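Local coordinates for vacuolar protein sorting 29 (Cryptosporidium parvum, PDB 2A22), which probably acts in vesicular protein transport as the VPS29 subunit of retromer, built on a calcineurin-like phosphoesterase fold, at residues L125-D129 with H149-R154. Residues are numbered along the deposited sequence; the frame is centred on the assembly and turned at random.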
loop_
_atom_site.group_PDB
_atom_site.type_symbol
_atom_site.label_atom_id
_atom_site.label_comp_id
_atom_site.label_asym_id
_atom_site.label_seq_id
_atom_site.Cartn_x
_atom_site.Cartn_y
_atom_site.Cartn_z
ATOM N N LEU A 125 4.400 -5.312 -16.425
ATOM C CA LEU A 125 5.297 -6.278 -17.085
ATOM C C LEU A 125 6.469 -5.627 -17.812
ATOM O O LEU A 125 6.269 -4.815 -18.710
ATOM C CB LEU A 125 4.497 -7.184 -18.023
ATOM C CG LEU A 125 3.310 -7.931 -17.383
ATOM C CD1 LEU A 125 2.407 -8.550 -18.446
ATOM C CD2 LEU A 125 3.784 -8.986 -16.357
ATOM N N PRO A 126 7.707 -5.960 -17.411
ATOM C CA PRO A 126 8.049 -6.865 -16.304
ATOM C C PRO A 126 7.758 -6.206 -14.961
ATOM O O PRO A 126 7.693 -4.970 -14.876
ATOM C CB PRO A 126 9.563 -7.061 -16.439
ATOM C CG PRO A 126 9.974 -6.359 -17.714
ATOM C CD PRO A 126 8.899 -5.396 -18.071
ATOM N N TRP A 127 7.595 -7.028 -13.925
ATOM C CA TRP A 127 7.292 -6.549 -12.580
ATOM C C TRP A 127 8.288 -5.513 -12.069
ATOM O O TRP A 127 9.497 -5.667 -12.244
ATOM C CB TRP A 127 7.178 -7.730 -11.619
ATOM C CG TRP A 127 6.010 -8.641 -11.948
ATOM C CD1 TRP A 127 4.773 -8.261 -12.387
ATOM C CD2 TRP A 127 5.978 -10.070 -11.853
ATOM N NE1 TRP A 127 3.971 -9.362 -12.576
ATOM C CE2 TRP A 127 4.678 -10.486 -12.244
ATOM C CE3 TRP A 127 6.917 -11.039 -11.479
ATOM C CZ2 TRP A 127 4.288 -11.839 -12.265
ATOM C CZ3 TRP A 127 6.534 -12.384 -11.498
ATOM C CH2 TRP A 127 5.223 -12.770 -11.885
ATOM N N ASP A 128 7.752 -4.446 -11.477
ATOM C CA ASP A 128 8.529 -3.334 -10.931
ATOM C C ASP A 128 9.372 -2.562 -11.945
ATOM O O ASP A 128 10.236 -1.774 -11.554
ATOM C CB ASP A 128 9.412 -3.803 -9.751
ATOM C CG ASP A 128 8.684 -3.745 -8.412
ATOM O OD1 ASP A 128 7.641 -3.057 -8.309
ATOM O OD2 ASP A 128 9.164 -4.385 -7.456
ATOM N N ASP A 129 9.139 -2.781 -13.239
ATOM C CA ASP A 129 9.909 -2.058 -14.260
ATOM C C ASP A 129 9.489 -0.586 -14.300
ATOM O O ASP A 129 8.327 -0.278 -14.585
ATOM C CB ASP A 129 9.753 -2.694 -15.645
ATOM C CG ASP A 129 10.549 -1.945 -16.731
ATOM O OD1 ASP A 129 11.655 -2.408 -17.090
ATOM O OD2 ASP A 129 10.074 -0.887 -17.208
ATOM N N HIS A 149 2.884 -6.496 -4.927
ATOM C CA HIS A 149 3.175 -7.760 -5.598
ATOM C C HIS A 149 4.576 -8.348 -5.415
ATOM O O HIS A 149 4.727 -9.532 -5.138
ATOM C CB HIS A 149 2.788 -7.736 -7.100
ATOM C CG HIS A 149 2.979 -9.062 -7.759
ATOM N ND1 HIS A 149 2.186 -10.153 -7.464
ATOM C CD2 HIS A 149 3.930 -9.506 -8.617
ATOM C CE1 HIS A 149 2.614 -11.203 -8.143
ATOM N NE2 HIS A 149 3.668 -10.836 -8.853
ATOM N N THR A 150 5.602 -7.525 -5.555
ATOM C CA THR A 150 6.982 -8.028 -5.608
ATOM C C THR A 150 7.692 -8.171 -4.250
ATOM O O THR A 150 8.789 -8.742 -4.179
ATOM C CB THR A 150 7.797 -7.121 -6.486
ATOM O OG1 THR A 150 7.774 -5.797 -5.927
ATOM C CG2 THR A 150 7.173 -7.076 -7.898
ATOM N N HIS A 151 7.086 -7.626 -3.187
ATOM C CA HIS A 151 7.717 -7.545 -1.838
ATOM C C HIS A 151 8.979 -6.682 -1.780
ATOM O O HIS A 151 9.757 -6.783 -0.833
ATOM C CB HIS A 151 8.010 -8.952 -1.232
ATOM C CG HIS A 151 6.778 -9.784 -0.990
ATOM N ND1 HIS A 151 6.735 -10.794 -0.049
ATOM C CD2 HIS A 151 5.549 -9.748 -1.560
ATOM C CE1 HIS A 151 5.540 -11.349 -0.062
ATOM N NE2 HIS A 151 4.800 -10.734 -0.969
ATOM N N LYS A 152 9.163 -5.818 -2.768
ATOM C CA LYS A 152 10.271 -4.919 -2.779
ATOM C C LYS A 152 9.831 -3.527 -2.382
ATOM O O LYS A 152 9.224 -2.796 -3.181
ATOM C CB LYS A 152 10.947 -4.857 -4.149
ATOM C CG LYS A 152 12.333 -4.173 -4.050
ATOM C CD LYS A 152 12.995 -3.939 -5.394
ATOM C CE LYS A 152 14.523 -3.751 -5.170
ATOM N NZ LYS A 152 15.298 -3.412 -6.415
ATOM N N LEU A 153 10.186 -3.169 -1.153
ATOM C CA LEU A 153 9.985 -1.838 -0.616
ATOM C C LEU A 153 10.720 -0.829 -1.493
ATOM O O LEU A 153 11.916 -0.989 -1.777
ATOM C CB LEU A 153 10.519 -1.797 0.811
ATOM C CG LEU A 153 10.271 -0.639 1.778
ATOM C CD1 LEU A 153 8.782 -0.311 1.944
ATOM C CD2 LEU A 153 10.940 -1.002 3.114
ATOM N N ARG A 154 9.998 0.181 -1.967
ATOM C CA ARG A 154 10.617 1.154 -2.854
ATOM C C ARG A 154 9.900 2.498 -2.929
ATOM O O ARG A 154 8.668 2.569 -2.920
ATOM C CB ARG A 154 10.745 0.604 -4.270
ATOM C CG ARG A 154 11.665 1.462 -5.145
ATOM C CD ARG A 154 11.954 0.807 -6.482
ATOM N NE ARG A 154 10.742 0.489 -7.238
ATOM C CZ ARG A 154 10.735 -0.099 -8.434
ATOM N NH1 ARG A 154 11.869 -0.438 -9.031
ATOM N NH2 ARG A 154 9.588 -0.358 -9.034
HETATM O O HOH W 1 9.403 -2.163 -5.797
#
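D128 engages the other loop with all three of its oxygens: the backbone O takes two hydrogen bonds, OD2 one, and OD1 a charge contact. The backbone O accepts from both terminal nitrogens of R154: NH2 lies 3.0 Å from O with an N-H...O angle of 160°, while NH1 is a longer and more bent donor. This O stands within 3° of the guanidinium plane, so the group meets it edge-on. With CG anti to the backbone N and the chain bent at chi3, R154 brings its guanidinium there. Carboxylate OD2 accepts a hydrogen bond from T150 OG1, at 2.5 Å; OG1 approaches from above the carboxylate plane. A water also links OD2, weakly, to K152 O.

D128 OD1 is 3.4 Å from R154 NH2 but well out of the guanidinium plane, so attraction acts without a directed N-H.

The H149 ring turns an edge to the W127 face, the planes 59° apart, with NE2 3.6 Å from W127 CE2. H149 ND1 is hydrogen-bonded to H120 NE2, and W127 NE1 to N122 O. T150 CG2 packs 3.8 Å from W127 CB.

After a type II turn from P126, D129 caps helix 130-140. The contact thus ties the loop leading into that helix to the loop bearing H149, which with D87 and H120 may form a vacant metal site where related metallophosphoesterases bind metals; R154 probably favours a charged D128.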